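Local coordinates for protein leucine aminopeptidase 1 (Caenorhabditis elegans, PDB 2HC9) that removes amino acids, preferably leucine, from the N-termini of peptides with the help of two zinc ions per subunit and probably serves in digestion, at residues A[345-348]-A[349-353]. The protein carries 1 engineered substitution. Numbering follows the deposited sequence.
Sequences VFYA and KETLK
With CG anti to the backbone N and beside the carbonyl carbon (chi1 -173°), Tyr347 brings the end of its ring up against Thr351 and Leu352, four and five residues on. Thr351 CB sits over the centre of one ring face, a CH-pi contact 3.8 Å from the Tyr347 centroid, and Thr351 CG2 touches Tyr347 CZ. Leu352 meets the same ring obliquely, its CG 3.6 Å from Tyr347 CE2. The same torsion in Phe346 (chi1 -175°) lays its ring alongside Glu350, whose CB rests over the face near the rim. Ring and carboxylate planes are almost parallel, 8° apart. Tyr347 O accepts two backbone bonds, from Thr351 N and, in the carbonyl plane, from Leu352 N at 3.1 Å. Lys353, with positive phi, leaves the helical path, and its side chain turns back so that NZ donates to Glu350 O at 2.8 Å. Replacing Tyr347 by an alanine is likely to strip Thr351 and Leu352 of the ring they share and to leave Phe233 without its edge-to-face partner. The end of helix 337-350 and the residues just after it lie against the catalytic-domain sheet: Leu352 touches strands 232-238 and 297-307, Tyr347 packs on Val235, and Val345 and Lys349 rest on strand 356-361.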
ATOM      1  N   VAL A 345     -10.442 -18.253  30.833  1.00 15.33           N
ATOM      2  CA  VAL A 345      -9.720 -17.949  32.053  0.50 17.79           C
ATOM      3  C   VAL A 345     -10.698 -17.575  33.200  1.00 18.10           C
ATOM      4  O   VAL A 345     -10.524 -17.981  34.355  1.00 16.37           O
ATOM      5  CB  VAL A 345      -8.652 -16.856  31.764  0.50 17.94           C
ATOM      6  CG1 VAL A 345      -8.113 -16.294  33.011  0.50 16.87           C
ATOM      7  CG2 VAL A 345      -7.494 -17.425  30.930  0.50 15.99           C
ATOM      8  N   PHE A 346     -11.739 -16.825  32.873  1.00 15.29           N
ATOM      9  CA  PHE A 346     -12.773 -16.549  33.868  1.00 15.68           C
ATOM     10  C   PHE A 346     -13.460 -17.833  34.363  1.00 17.87           C
ATOM     11  O   PHE A 346     -13.642 -18.055  35.566  1.00 16.84           O
ATOM     12  CB  PHE A 346     -13.827 -15.569  33.346  1.00 17.63           C
ATOM     13  CG  PHE A 346     -14.824 -15.180  34.398  1.00 15.40           C
ATOM     14  CD1 PHE A 346     -14.501 -14.193  35.339  1.00 17.35           C
ATOM     15  CD2 PHE A 346     -16.065 -15.818  34.480  1.00 16.29           C
ATOM     16  CE1 PHE A 346     -15.436 -13.835  36.341  1.00 19.34           C
ATOM     17  CE2 PHE A 346     -16.983 -15.496  35.485  1.00 19.05           C
ATOM     18  CZ  PHE A 346     -16.670 -14.483  36.411  1.00 19.18           C
ATOM     19  N   TYR A 347     -13.819 -18.690  33.433  1.00 15.36           N
ATOM     20  CA  TYR A 347     -14.364 -19.996  33.805  1.00 16.39           C
ATOM     21  C   TYR A 347     -13.428 -20.774  34.729  1.00 14.39           C
ATOM     22  O   TYR A 347     -13.882 -21.346  35.742  1.00 18.01           O
ATOM     23  CB  TYR A 347     -14.668 -20.821  32.552  1.00 16.05           C
ATOM     24  CG  TYR A 347     -15.386 -22.129  32.835  1.00 17.64           C
ATOM     25  CD1 TYR A 347     -16.774 -22.191  32.821  1.00 15.67           C
ATOM     26  CD2 TYR A 347     -14.666 -23.298  33.126  1.00 16.99           C
ATOM     27  CE1 TYR A 347     -17.448 -23.407  33.047  1.00 16.66           C
ATOM     28  CE2 TYR A 347     -15.332 -24.507  33.362  1.00 15.90           C
ATOM     29  CZ  TYR A 347     -16.702 -24.550  33.312  1.00 20.98           C
ATOM     30  OH  TYR A 347     -17.336 -25.756  33.538  1.00 20.33           O
ATOM     31  N   ALA A 348     -12.140 -20.823  34.384  1.00 17.26           N
ATOM     32  CA  ALA A 348     -11.165 -21.549  35.195  1.00 16.66           C
ATOM     33  C   ALA A 348     -11.122 -20.990  36.606  1.00 18.37           C
ATOM     34  O   ALA A 348     -11.061 -21.760  37.565  1.00 16.71           O
ATOM     35  CB  ALA A 348      -9.762 -21.492  34.565  1.00 16.24           C
ATOM     36  N   LYS A 349     -11.164 -19.665  36.735  1.00 17.83           N
ATOM     37  CA  LYS A 349     -11.144 -19.040  38.069  1.00 19.56           C
ATOM     38  C   LYS A 349     -12.438 -19.302  38.820  1.00 20.73           C
ATOM     39  O   LYS A 349     -12.411 -19.807  39.925  1.00 19.50           O
ATOM     40  CB  LYS A 349     -10.918 -17.517  37.992  1.00 17.37           C
ATOM     41  CG  LYS A 349     -10.892 -16.873  39.389  1.00 21.14           C
ATOM     42  CD  LYS A 349     -10.717 -15.362  39.319  1.00 22.66           C
ATOM     43  CE  LYS A 349     -10.660 -14.791  40.756  1.00 27.61           C
ATOM     44  NZ  LYS A 349     -10.536 -13.333  40.745  1.00 29.91           N
ATOM     45  N   GLU A 350     -13.561 -18.936  38.193  0.50 19.09           N
ATOM     46  CA  GLU A 350     -14.868 -18.837  38.852  0.50 22.50           C
ATOM     47  C   GLU A 350     -15.502 -20.211  39.078  0.50 22.46           C
ATOM     48  O   GLU A 350     -15.977 -20.510  40.177  0.50 23.10           O
ATOM     49  CB  GLU A 350     -15.807 -17.927  38.029  0.50 21.14           C
ATOM     50  CG  GLU A 350     -17.295 -17.933  38.411  0.50 23.22           C
ATOM     51  CD  GLU A 350     -17.595 -17.230  39.733  0.50 27.69           C
ATOM     52  OE1 GLU A 350     -18.659 -17.519  40.332  0.50 24.17           O
ATOM     53  OE2 GLU A 350     -16.781 -16.395  40.179  0.50 24.05           O
ATOM     54  N   THR A 351     -15.514 -21.032  38.033  1.00 20.88           N
ATOM     55  CA  THR A 351     -16.216 -22.309  38.053  1.00 17.87           C
ATOM     56  C   THR A 351     -15.303 -23.425  38.520  1.00 20.17           C
ATOM     57  O   THR A 351     -15.673 -24.205  39.404  1.00 18.22           O
ATOM     58  CB  THR A 351     -16.867 -22.629  36.705  1.00 20.07           C
ATOM     59  OG1 THR A 351     -17.836 -21.622  36.432  1.00 22.69           O
ATOM     60  CG2 THR A 351     -17.598 -24.008  36.777  1.00 21.68           C
ATOM     61  N   LEU A 352     -14.096 -23.497  37.966  1.00 18.36           N
ATOM     62  CA  LEU A 352     -13.170 -24.560  38.365  1.00 18.28           C
ATOM     63  C   LEU A 352     -12.409 -24.299  39.656  1.00 19.14           C
ATOM     64  O   LEU A 352     -11.787 -25.220  40.181  1.00 19.95           O
ATOM     65  CB  LEU A 352     -12.182 -24.894  37.237  1.00 16.17           C
ATOM     66  CG  LEU A 352     -12.877 -25.299  35.937  1.00 15.47           C
ATOM     67  CD1 LEU A 352     -11.819 -25.599  34.859  1.00 19.19           C
ATOM     68  CD2 LEU A 352     -13.825 -26.523  36.176  1.00 19.24           C
ATOM     69  N   LYS A 353     -12.443 -23.054  40.159  1.00 17.58           N
ATOM     70  CA  LYS A 353     -11.667 -22.667  41.343  1.00 18.39           C
ATOM     71  C   LYS A 353     -10.164 -22.893  41.194  1.00 18.68           C
ATOM     72  O   LYS A 353      -9.460 -23.182  42.179  1.00 19.14           O
ATOM     73  CB  LYS A 353     -12.198 -23.332  42.631  1.00 19.34           C
ATOM     74  CG  LYS A 353     -13.735 -23.330  42.772  1.00 21.76           C
ATOM     75  CD  LYS A 353     -14.291 -21.905  42.790  1.00 27.70           C
ATOM     76  CE  LYS A 353     -15.780 -21.877  43.061  1.00 33.20           C
ATOM     77  NZ  LYS A 353     -16.274 -20.456  42.940  1.00 32.65           N
TER